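Local structure of bacterial leucyl aminopeptidase (Legionella pneumophila, 6ESL) at residues 218-223 and 366-371; 135-140 and 226-231; 284-289 and 374-379. The protein probably cleaves N-terminal residues, leucine among them, from peptides, as a secreted two-zinc aminopeptidase of peptidase family M28. All coordinates share one frame; numbering follows the deposited sequence.

How the interactions relate
From the N terminus, helix 130-142 comes first; 85 residues separate its residues 135-140 from 226-231 of helix 220-239, where interaction 2 closes its loop. Interaction 1 has by then opened at 218-223, the start of that same helix, and closes only at 366-371, so it crosses interaction 2. Interaction 3 opens at 284-289, inside the loop of interaction 1, and closes on helix 373-391 just beyond it; these two also cross, whereas interactions 2 and 3 follow in series. Helix 220-239 is shared by interactions 1 and 2, and Ser229 hydrogen-bonds to Thr286 and Met376 of interaction 3. Interactions 1 and 3 supply Asp222 and Asp284 to one zinc.

Interaction 1 (218-223 and 366-371); sequences PGAGDD and DKMDLL. With ZN (zinc ion), chain E; ZN (zinc ion), chain F.
Pro218 leads into the helix with its ring against the backbone of the other segment, CB lying 3.5 Å from Asp366 O. Gly219 follows at the N-cap position with positive phi (51°), a conformation that suits glycine; a CB here would also be crowded by Asp222 O. At Ala220 the two segments are pinned: its N donates to Asp366 O over 3.0 Å, approaching from above the carbonyl plane. The methyl of Ala220 fits between backbone and side chains, 3.3 Å from Met368 N, with Met368 CG and Leu371 CD1 beside it. Asp366 grips the first turn of helix 220-239 with its carboxylate. CG is anti to the backbone N (chi1 180°), which sends both oxygens to the amides: OD1 takes Gly221 N at 2.8 Å from above the carboxylate plane, and OD2 takes Asp222 N at 3.1 Å through its syn lone pair. An acidic group suits this place, where the N-H groups of the first helical turn and the helix dipole should stabilise its negative charge. The turn so held carries the bridging ligand of the co-catalytic zinc pair of M28 aminopeptidases. Asp222 turns its side chain away from Asp366, binding one zinc through OD1 (2.0 Å) and the second through OD2 (2.5 Å). The peptide bond between Asp222 and Asp223 is cis, and the Asp223 carboxylate accepts the backbone N-H groups of His209 and Met285.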
loop_
_atom_site.group_PDB
_atom_site.type_symbol
_atom_site.label_atom_id
_atom_site.label_comp_id
_atom_site.label_asym_id
_atom_site.label_seq_id
_atom_site.Cartn_x
_atom_site.Cartn_y
_atom_site.Cartn_z
ATOM N N PRO B 218 12.090 17.725 26.880
ATOM C CA PRO B 218 11.256 18.705 26.154
ATOM C C PRO B 218 10.326 18.091 25.090
ATOM O O PRO B 218 9.286 18.650 24.776
ATOM C CB PRO B 218 12.276 19.631 25.462
ATOM C CG PRO B 218 13.582 19.223 25.970
ATOM C CD PRO B 218 13.521 17.872 26.627
ATOM N N GLY B 219 10.712 16.970 24.542
ATOM C CA GLY B 219 9.856 16.275 23.591
ATOM C C GLY B 219 9.330 17.091 22.467
ATOM O O GLY B 219 8.162 17.032 22.152
ATOM N N ALA B 220 10.194 17.901 21.867
ATOM C CA ALA B 220 9.726 18.790 20.853
ATOM C C ALA B 220 9.206 18.031 19.617
ATOM O O ALA B 220 8.103 18.261 19.130
ATOM C CB ALA B 220 10.838 19.784 20.517
ATOM N N GLY B 221 10.105 17.266 19.030
ATOM C CA GLY B 221 9.788 16.418 17.886
ATOM C C GLY B 221 8.828 15.324 18.278
ATOM O O GLY B 221 7.732 15.203 17.678
ATOM N N ASP B 222 9.228 14.588 19.293
ATOM C CA ASP B 222 8.361 13.529 19.761
ATOM C C ASP B 222 7.741 13.760 21.088
ATOM O O ASP B 222 8.379 13.539 22.113
ATOM C CB ASP B 222 9.300 12.307 19.804
ATOM C CG ASP B 222 8.607 11.003 20.088
ATOM O OD1 ASP B 222 7.367 10.891 19.937
ATOM O OD2 ASP B 222 9.334 10.071 20.470
ATOM N N ASP B 223 6.409 14.029 21.127
ATOM C CA ASP B 223 5.517 14.354 20.010
ATOM C C ASP B 223 4.815 15.665 20.304
ATOM O O ASP B 223 3.632 15.846 20.000
ATOM C CB ASP B 223 4.504 13.262 19.770
ATOM C CG ASP B 223 3.680 13.492 18.552
ATOM O OD1 ASP B 223 4.112 14.169 17.608
ATOM O OD2 ASP B 223 2.562 12.898 18.504
ATOM N N ASP B 366 15.949 16.875 22.446
ATOM C CA ASP B 366 14.843 16.874 21.520
ATOM C C ASP B 366 14.161 18.202 21.724
ATOM O O ASP B 366 13.134 18.311 22.293
ATOM C CB ASP B 366 13.894 15.677 21.703
ATOM C CG ASP B 366 12.720 15.675 20.722
ATOM O OD1 ASP B 366 12.658 16.476 19.800
ATOM O OD2 ASP B 366 11.829 14.892 20.899
ATOM N N LYS B 367 14.798 19.203 21.143
ATOM C CA LYS B 367 14.398 20.585 21.253
ATOM C C LYS B 367 13.820 21.228 20.008
ATOM O O LYS B 367 14.186 20.922 18.920
ATOM C CB LYS B 367 15.583 21.423 21.715
ATOM C CG LYS B 367 16.044 21.139 23.119
ATOM C CD LYS B 367 17.249 21.951 23.494
ATOM C CE LYS B 367 18.003 21.295 24.615
ATOM N NZ LYS B 367 19.270 21.966 24.977
ATOM N N MET B 368 13.040 22.256 20.258
ATOM C CA MET B 368 12.296 23.009 19.289
ATOM C C MET B 368 13.155 23.608 18.167
ATOM O O MET B 368 12.789 23.617 17.019
ATOM C CB MET B 368 11.740 24.161 20.061
ATOM C CG MET B 368 10.733 23.782 21.040
ATOM S SD MET B 368 10.219 25.213 21.942
ATOM C CE MET B 368 9.327 25.924 20.629
ATOM N N ASP B 369 14.332 24.067 18.523
ATOM C CA ASP B 369 15.264 24.685 17.606
ATOM C C ASP B 369 15.818 23.803 16.513
ATOM O O ASP B 369 16.351 24.310 15.577
ATOM C CB ASP B 369 16.356 25.421 18.351
ATOM C CG ASP B 369 15.843 26.662 19.013
ATOM O OD1 ASP B 369 14.747 27.111 18.687
ATOM O OD2 ASP B 369 16.525 27.200 19.874
ATOM N N LEU B 370 15.798 22.493 16.705
ATOM C CA LEU B 370 16.191 21.560 15.684
ATOM C C LEU B 370 15.043 21.270 14.670
ATOM O O LEU B 370 15.271 20.650 13.694
ATOM C CB LEU B 370 16.739 20.307 16.339
ATOM C CG LEU B 370 17.879 20.569 17.314
ATOM C CD1 LEU B 370 18.079 19.488 18.331
ATOM C CD2 LEU B 370 19.192 20.913 16.662
ATOM N N LEU B 371 13.829 21.717 14.946
ATOM C CA LEU B 371 12.659 21.515 14.101
ATOM C C LEU B 371 12.425 22.564 13.014
ATOM O O LEU B 371 12.998 23.594 13.060
ATOM C CB LEU B 371 11.397 21.340 14.919
ATOM C CG LEU B 371 11.451 20.388 16.110
ATOM C CD1 LEU B 371 10.113 20.327 16.795
ATOM C CD2 LEU B 371 11.927 19.025 15.705
HETATM ZN ZN ZN E . 7.914 8.048 20.727
HETATM ZN ZN ZN F . 6.163 9.485 19.289
HETATM O O HOH W 1 11.718 12.995 22.714
HETATM O O HOH W 2 7.658 8.741 17.873
#

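Interaction 2 (135-140 and 226-231); sequences QTLTHM and GSSSIM
No direct hydrogen bond joins helices 130-142 and 220-239; they meet by close packing of small side chains, with their local axes 8.8 Å apart and running 141° from one another, roughly antiparallel. The packing centres on Ser228. Its OG lies against Thr136, 3.3 Å from the methyl CG2, and also touches Leu137 CB, while its CB rests 3.8 Å from the same Thr136 CG2. Serine and threonine are short enough to let the backbones come this near, the CA atoms of Thr136 and Ser228 being 5.7 Å apart. One turn along, Met140 lays its thioether over Ser227: SD is 3.5 Å and CE 3.6 Å from Ser227 CB, the flexible chain bending at chi3 (73°) so that the methyl follows the serine.

The polar ends are satisfied by the helices themselves. Ser227 OG and Ser228 OG hydrogen-bond to Asp223 O and Gly224 O, and Thr136 OG1 to Asn132 O, each four residues back, so buried hydroxyls stay paired. A water provides the polar link across the interface, 2.7 Å from Thr136 OG1 and donating to Ser228 O at 3.0 Å.

This is helix-to-helix packing on the mixed central sheet of the alpha/beta M28 fold: helix 220-239 lies against the sheet, Ser227 and Ile230 on strand 203-209, and helix 130-142 packs on its outer side. Helix 151-170 flanks both, touching Met140 and Met231.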
loop_
_atom_site.group_PDB
_atom_site.type_symbol
_atom_site.label_atom_id
_atom_site.label_comp_id
_atom_site.label_asym_id
_atom_site.label_seq_id
_atom_site.Cartn_x
_atom_site.Cartn_y
_atom_site.Cartn_z
ATOM N N GLN B 135 3.787 28.486 19.084
ATOM C CA GLN B 135 3.387 28.903 20.441
ATOM C C GLN B 135 2.946 27.723 21.327
ATOM O O GLN B 135 3.360 27.618 22.482
ATOM C CB GLN B 135 2.274 29.952 20.371
ATOM C CG GLN B 135 2.705 31.272 19.754
ATOM C CD GLN B 135 3.833 31.934 20.521
ATOM O OE1 GLN B 135 3.851 31.923 21.752
ATOM N NE2 GLN B 135 4.780 32.515 19.795
ATOM N N THR B 136 2.110 26.844 20.776
ATOM C CA THR B 136 1.698 25.598 21.450
ATOM C C THR B 136 2.890 24.745 21.822
ATOM O O THR B 136 3.014 24.214 22.939
ATOM C CB THR B 136 0.712 24.836 20.573
ATOM O OG1 THR B 136 -0.450 25.638 20.385
ATOM C CG2 THR B 136 0.300 23.515 21.214
ATOM N N LEU B 137 3.799 24.602 20.887
ATOM C CA LEU B 137 5.039 23.821 21.070
ATOM C C LEU B 137 5.958 24.445 22.149
ATOM O O LEU B 137 6.600 23.752 22.979
ATOM C CB LEU B 137 5.738 23.681 19.747
ATOM C CG LEU B 137 6.919 22.709 19.776
ATOM C CD1 LEU B 137 6.625 21.329 20.280
ATOM C CD2 LEU B 137 7.437 22.596 18.374
ATOM N N THR B 138 6.003 25.769 22.143
ATOM C CA THR B 138 6.727 26.481 23.202
ATOM C C THR B 138 6.168 26.080 24.544
ATOM O O THR B 138 6.910 25.696 25.421
ATOM C CB THR B 138 6.703 27.992 22.942
ATOM O OG1 THR B 138 7.429 28.209 21.710
ATOM C CG2 THR B 138 7.323 28.838 24.130
ATOM N N HIS B 139 4.863 26.138 24.689
ATOM C CA HIS B 139 4.283 25.795 25.997
ATOM C C HIS B 139 4.510 24.313 26.313
ATOM O O HIS B 139 4.981 23.941 27.395
ATOM C CB HIS B 139 2.807 26.084 25.972
ATOM C CG HIS B 139 2.175 25.928 27.320
ATOM N ND1 HIS B 139 1.746 24.697 27.794
ATOM C CD2 HIS B 139 2.001 26.813 28.336
ATOM C CE1 HIS B 139 1.306 24.847 29.031
ATOM N NE2 HIS B 139 1.434 26.111 29.372
ATOM N N MET B 140 4.253 23.418 25.348
ATOM C CA MET B 140 4.354 21.961 25.670
ATOM C C MET B 140 5.762 21.618 26.064
ATOM O O MET B 140 5.949 20.887 27.023
ATOM C CB MET B 140 3.932 21.090 24.490
ATOM C CG MET B 140 2.437 21.086 24.275
ATOM S SD MET B 140 1.893 19.793 23.123
ATOM C CE MET B 140 2.063 18.273 24.074
ATOM N N GLY B 226 3.637 16.890 16.735
ATOM C CA GLY B 226 2.362 16.396 16.280
ATOM C C GLY B 226 1.201 16.945 17.093
ATOM O O GLY B 226 0.146 17.310 16.541
ATOM N N SER B 227 1.392 16.943 18.405
ATOM C CA SER B 227 0.350 17.478 19.330
ATOM C C SER B 227 -0.029 18.934 18.951
ATOM O O SER B 227 -1.224 19.320 18.984
ATOM C CB SER B 227 0.904 17.422 20.725
ATOM O OG SER B 227 1.039 16.127 21.234
ATOM N N SER B 228 0.975 19.705 18.505
ATOM C CA SER B 228 0.754 21.102 18.138
ATOM C C SER B 228 0.195 21.298 16.780
ATOM O O SER B 228 -0.652 22.182 16.537
ATOM C CB SER B 228 2.044 21.939 18.247
ATOM O OG SER B 228 2.622 21.832 19.545
ATOM N N SER B 229 0.729 20.529 15.832
ATOM C CA SER B 229 0.123 20.514 14.516
ATOM C C SER B 229 -1.365 20.172 14.578
ATOM O O SER B 229 -2.123 20.790 13.865
ATOM C CB SER B 229 0.858 19.503 13.570
ATOM O OG SER B 229 2.189 19.843 13.252
ATOM N N ILE B 230 -1.777 19.145 15.354
ATOM C CA ILE B 230 -3.216 18.816 15.360
ATOM C C ILE B 230 -4.047 19.844 16.166
ATOM O O ILE B 230 -5.232 20.028 15.887
ATOM C CB ILE B 230 -3.569 17.369 15.778
ATOM C CG1 ILE B 230 -3.306 17.157 17.241
ATOM C CG2 ILE B 230 -2.817 16.347 14.879
ATOM C CD1 ILE B 230 -3.989 15.905 17.738
ATOM N N MET B 231 -3.426 20.522 17.136
ATOM C CA MET B 231 -4.131 21.592 17.881
ATOM C C MET B 231 -4.521 22.721 16.941
ATOM O O MET B 231 -5.609 23.265 17.062
ATOM C CB MET B 231 -3.314 22.115 19.060
ATOM C CG MET B 231 -4.054 23.217 19.932
ATOM S SD MET B 231 -5.515 22.488 20.729
ATOM C CE MET B 231 -4.683 21.601 22.037
HETATM O O HOH W 3 -1.097 24.804 17.893
#

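Interaction 3 (284-289 and 374-379); sequences DMTGYR and EHMTNF. With ZN (zinc ion), chain F.
Arg289 makes the one direct hydrogen bond between the segments: NH2 donates to Glu374 OE2 over 3.0 Å (160° at the hydrogen), a salt bridge lying near the guanidinium plane and using the anti lone pair of OE2. The carboxylate is turned 65° from that plane. A water reinforces the pair, accepting from Arg289 NH1 and donating to Glu374 OE2, each at 2.8 Å, while NH1 also has Ala292 O. The length of both chains, each extended, lets the charges meet at the outer side of the contact. On the way, Arg289 CG sits squarely over one face of the His375 ring, 3.5 Å from its centroid in a CH-pi contact; Phe379 CE2 covers the opposite face. The imidazole is thus sandwiched, and its NE2 is hydrogen-bonded to a partner beyond the two segments.

The loop 284-289 leaves the end of strand 277-282, and Asp284 at its start grips a zinc with both oxygens, OD1 at 2.4 Å and OD2 at 2.5 Å. This fits the M28 fold, an alpha/beta fold whose metal ligands cluster at the C-terminal ends of the parallel central strands and in the segments that follow them, and Ser334 OG gives OD2 a second partner.

Thr286 ties the loop to two helices. With chi1 at 66°, OG1 lies between backbone N and carbonyl carbon and hydrogen-bonds to Ser229 OG, while Ser225 OG takes the backbone N. CG2 packs 3.6 Å from Phe379 CB, and CA stands over the Phe379 ring. Thr286 O is 3.2 Å from Met376 CA, a weak CA-H...O contact; the nearby Met376 N is poorly aligned. Gly287 suits its tight spot, its CA touching Met376 CG at 3.5 Å. The amides of Gly287 and Tyr288 both donate to Glu351 OE1.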
loop_
_atom_site.group_PDB
_atom_site.type_symbol
_atom_site.label_atom_id
_atom_site.label_comp_id
_atom_site.label_asym_id
_atom_site.label_seq_id
_atom_site.Cartn_x
_atom_site.Cartn_y
_atom_site.Cartn_z
ATOM N N ASP B 284 2.635 11.629 14.663
ATOM C CA ASP B 284 3.744 11.394 15.546
ATOM C C ASP B 284 4.999 11.847 14.819
ATOM O O ASP B 284 5.510 11.174 13.923
ATOM C CB ASP B 284 3.851 9.909 15.892
ATOM C CG ASP B 284 5.004 9.611 16.830
ATOM O OD1 ASP B 284 5.720 10.560 17.213
ATOM O OD2 ASP B 284 5.195 8.428 17.183
ATOM N N MET B 285 5.477 13.008 15.231
ATOM C CA MET B 285 6.702 13.623 14.747
ATOM C C MET B 285 6.404 14.283 13.391
ATOM O O MET B 285 6.271 13.646 12.311
ATOM C CB MET B 285 7.944 12.736 14.745
ATOM C CG MET B 285 8.156 12.031 16.051
ATOM S SD MET B 285 9.605 11.014 16.172
ATOM C CE MET B 285 9.436 9.901 14.784
ATOM N N THR B 286 6.276 15.597 13.470
ATOM C CA THR B 286 5.879 16.431 12.317
ATOM C C THR B 286 6.837 17.589 12.018
ATOM O O THR B 286 6.567 18.435 11.143
ATOM C CB THR B 286 4.487 17.047 12.567
ATOM O OG1 THR B 286 4.530 17.966 13.641
ATOM C CG2 THR B 286 3.412 15.987 12.748
ATOM N N GLY B 287 7.971 17.629 12.708
ATOM C CA GLY B 287 8.850 18.789 12.591
ATOM C C GLY B 287 10.289 18.666 12.161
ATOM O O GLY B 287 10.893 19.654 11.807
ATOM N N TYR B 288 10.869 17.482 12.241
ATOM C CA TYR B 288 12.272 17.333 11.903
ATOM C C TYR B 288 12.419 16.954 10.515
ATOM O O TYR B 288 11.734 16.004 10.012
ATOM C CB TYR B 288 12.938 16.300 12.844
ATOM C CG TYR B 288 14.416 16.033 12.485
ATOM C CD1 TYR B 288 15.467 16.830 13.021
ATOM C CD2 TYR B 288 14.749 14.966 11.660
ATOM C CE1 TYR B 288 16.803 16.543 12.694
ATOM C CE2 TYR B 288 16.061 14.696 11.342
ATOM C CZ TYR B 288 17.063 15.513 11.870
ATOM O OH TYR B 288 18.334 15.229 11.477
ATOM N N ARG B 289 13.313 17.666 9.797
ATOM C CA ARG B 289 13.641 17.358 8.436
ATOM C C ARG B 289 15.045 16.850 8.388
ATOM O O ARG B 289 15.945 17.399 9.018
ATOM C CB ARG B 289 13.513 18.602 7.514
ATOM C CG ARG B 289 12.091 18.895 7.049
ATOM C CD ARG B 289 12.092 20.094 6.115
ATOM N NE ARG B 289 10.741 20.386 5.677
ATOM C CZ ARG B 289 10.431 21.405 4.898
ATOM N NH1 ARG B 289 11.412 22.198 4.450
ATOM N NH2 ARG B 289 9.170 21.581 4.524
ATOM N N GLU B 374 7.873 25.027 8.799
ATOM C CA GLU B 374 7.151 24.781 7.568
ATOM C C GLU B 374 6.680 23.281 7.549
ATOM O O GLU B 374 5.595 23.017 7.143
ATOM C CB GLU B 374 8.026 25.040 6.365
ATOM C CG GLU B 374 7.300 24.865 5.065
ATOM C CD GLU B 374 8.165 25.189 3.877
ATOM O OE1 GLU B 374 8.279 26.384 3.571
ATOM O OE2 GLU B 374 8.740 24.272 3.261
ATOM N N HIS B 375 7.531 22.365 7.975
ATOM C CA HIS B 375 7.173 20.937 8.034
ATOM C C HIS B 375 5.978 20.726 8.976
ATOM O O HIS B 375 5.014 20.172 8.608
ATOM C CB HIS B 375 8.350 20.154 8.565
ATOM C CG HIS B 375 8.565 18.827 7.900
ATOM N ND1 HIS B 375 9.129 17.751 8.538
ATOM C CD2 HIS B 375 8.339 18.428 6.635
ATOM C CE1 HIS B 375 9.223 16.742 7.705
ATOM N NE2 HIS B 375 8.747 17.126 6.542
ATOM N N MET B 376 6.024 21.319 10.154
ATOM C CA MET B 376 4.942 21.187 11.125
ATOM C C MET B 376 3.665 21.739 10.591
ATOM O O MET B 376 2.618 21.221 10.817
ATOM C CB MET B 376 5.293 21.856 12.447
ATOM C CG MET B 376 6.377 21.152 13.216
ATOM S SD MET B 376 6.688 21.657 14.909
ATOM C CE MET B 376 7.503 23.220 14.698
ATOM N N THR B 377 3.780 22.839 9.883
ATOM C CA THR B 377 2.605 23.487 9.233
ATOM C C THR B 377 1.997 22.579 8.138
ATOM O O THR B 377 0.782 22.421 8.004
ATOM C CB THR B 377 3.006 24.886 8.657
ATOM O OG1 THR B 377 3.495 25.693 9.722
ATOM C CG2 THR B 377 1.904 25.546 8.041
ATOM N N ASN B 378 2.860 21.928 7.375
ATOM C CA ASN B 378 2.422 20.988 6.341
ATOM C C ASN B 378 1.632 19.807 6.909
ATOM O O ASN B 378 0.614 19.405 6.340
ATOM C CB ASN B 378 3.633 20.510 5.489
ATOM C CG ASN B 378 4.081 21.540 4.447
ATOM O OD1 ASN B 378 5.204 21.409 3.830
ATOM N ND2 ASN B 378 3.258 22.588 4.233
ATOM N N PHE B 379 2.082 19.286 8.015
ATOM C CA PHE B 379 1.335 18.248 8.717
ATOM C C PHE B 379 0.003 18.713 9.278
ATOM O O PHE B 379 -1.022 17.993 9.110
ATOM C CB PHE B 379 2.209 17.552 9.789
ATOM C CG PHE B 379 3.223 16.635 9.200
ATOM C CD1 PHE B 379 2.908 15.315 8.868
ATOM C CD2 PHE B 379 4.471 17.082 8.955
ATOM C CE1 PHE B 379 3.918 14.444 8.364
ATOM C CE2 PHE B 379 5.442 16.282 8.292
ATOM C CZ PHE B 379 5.151 14.972 8.008
HETATM ZN ZN ZN F . 6.163 9.485 19.289
HETATM O O HOH W 4 11.354 24.120 2.411
HETATM O O HOH W 2 7.658 8.741 17.873
#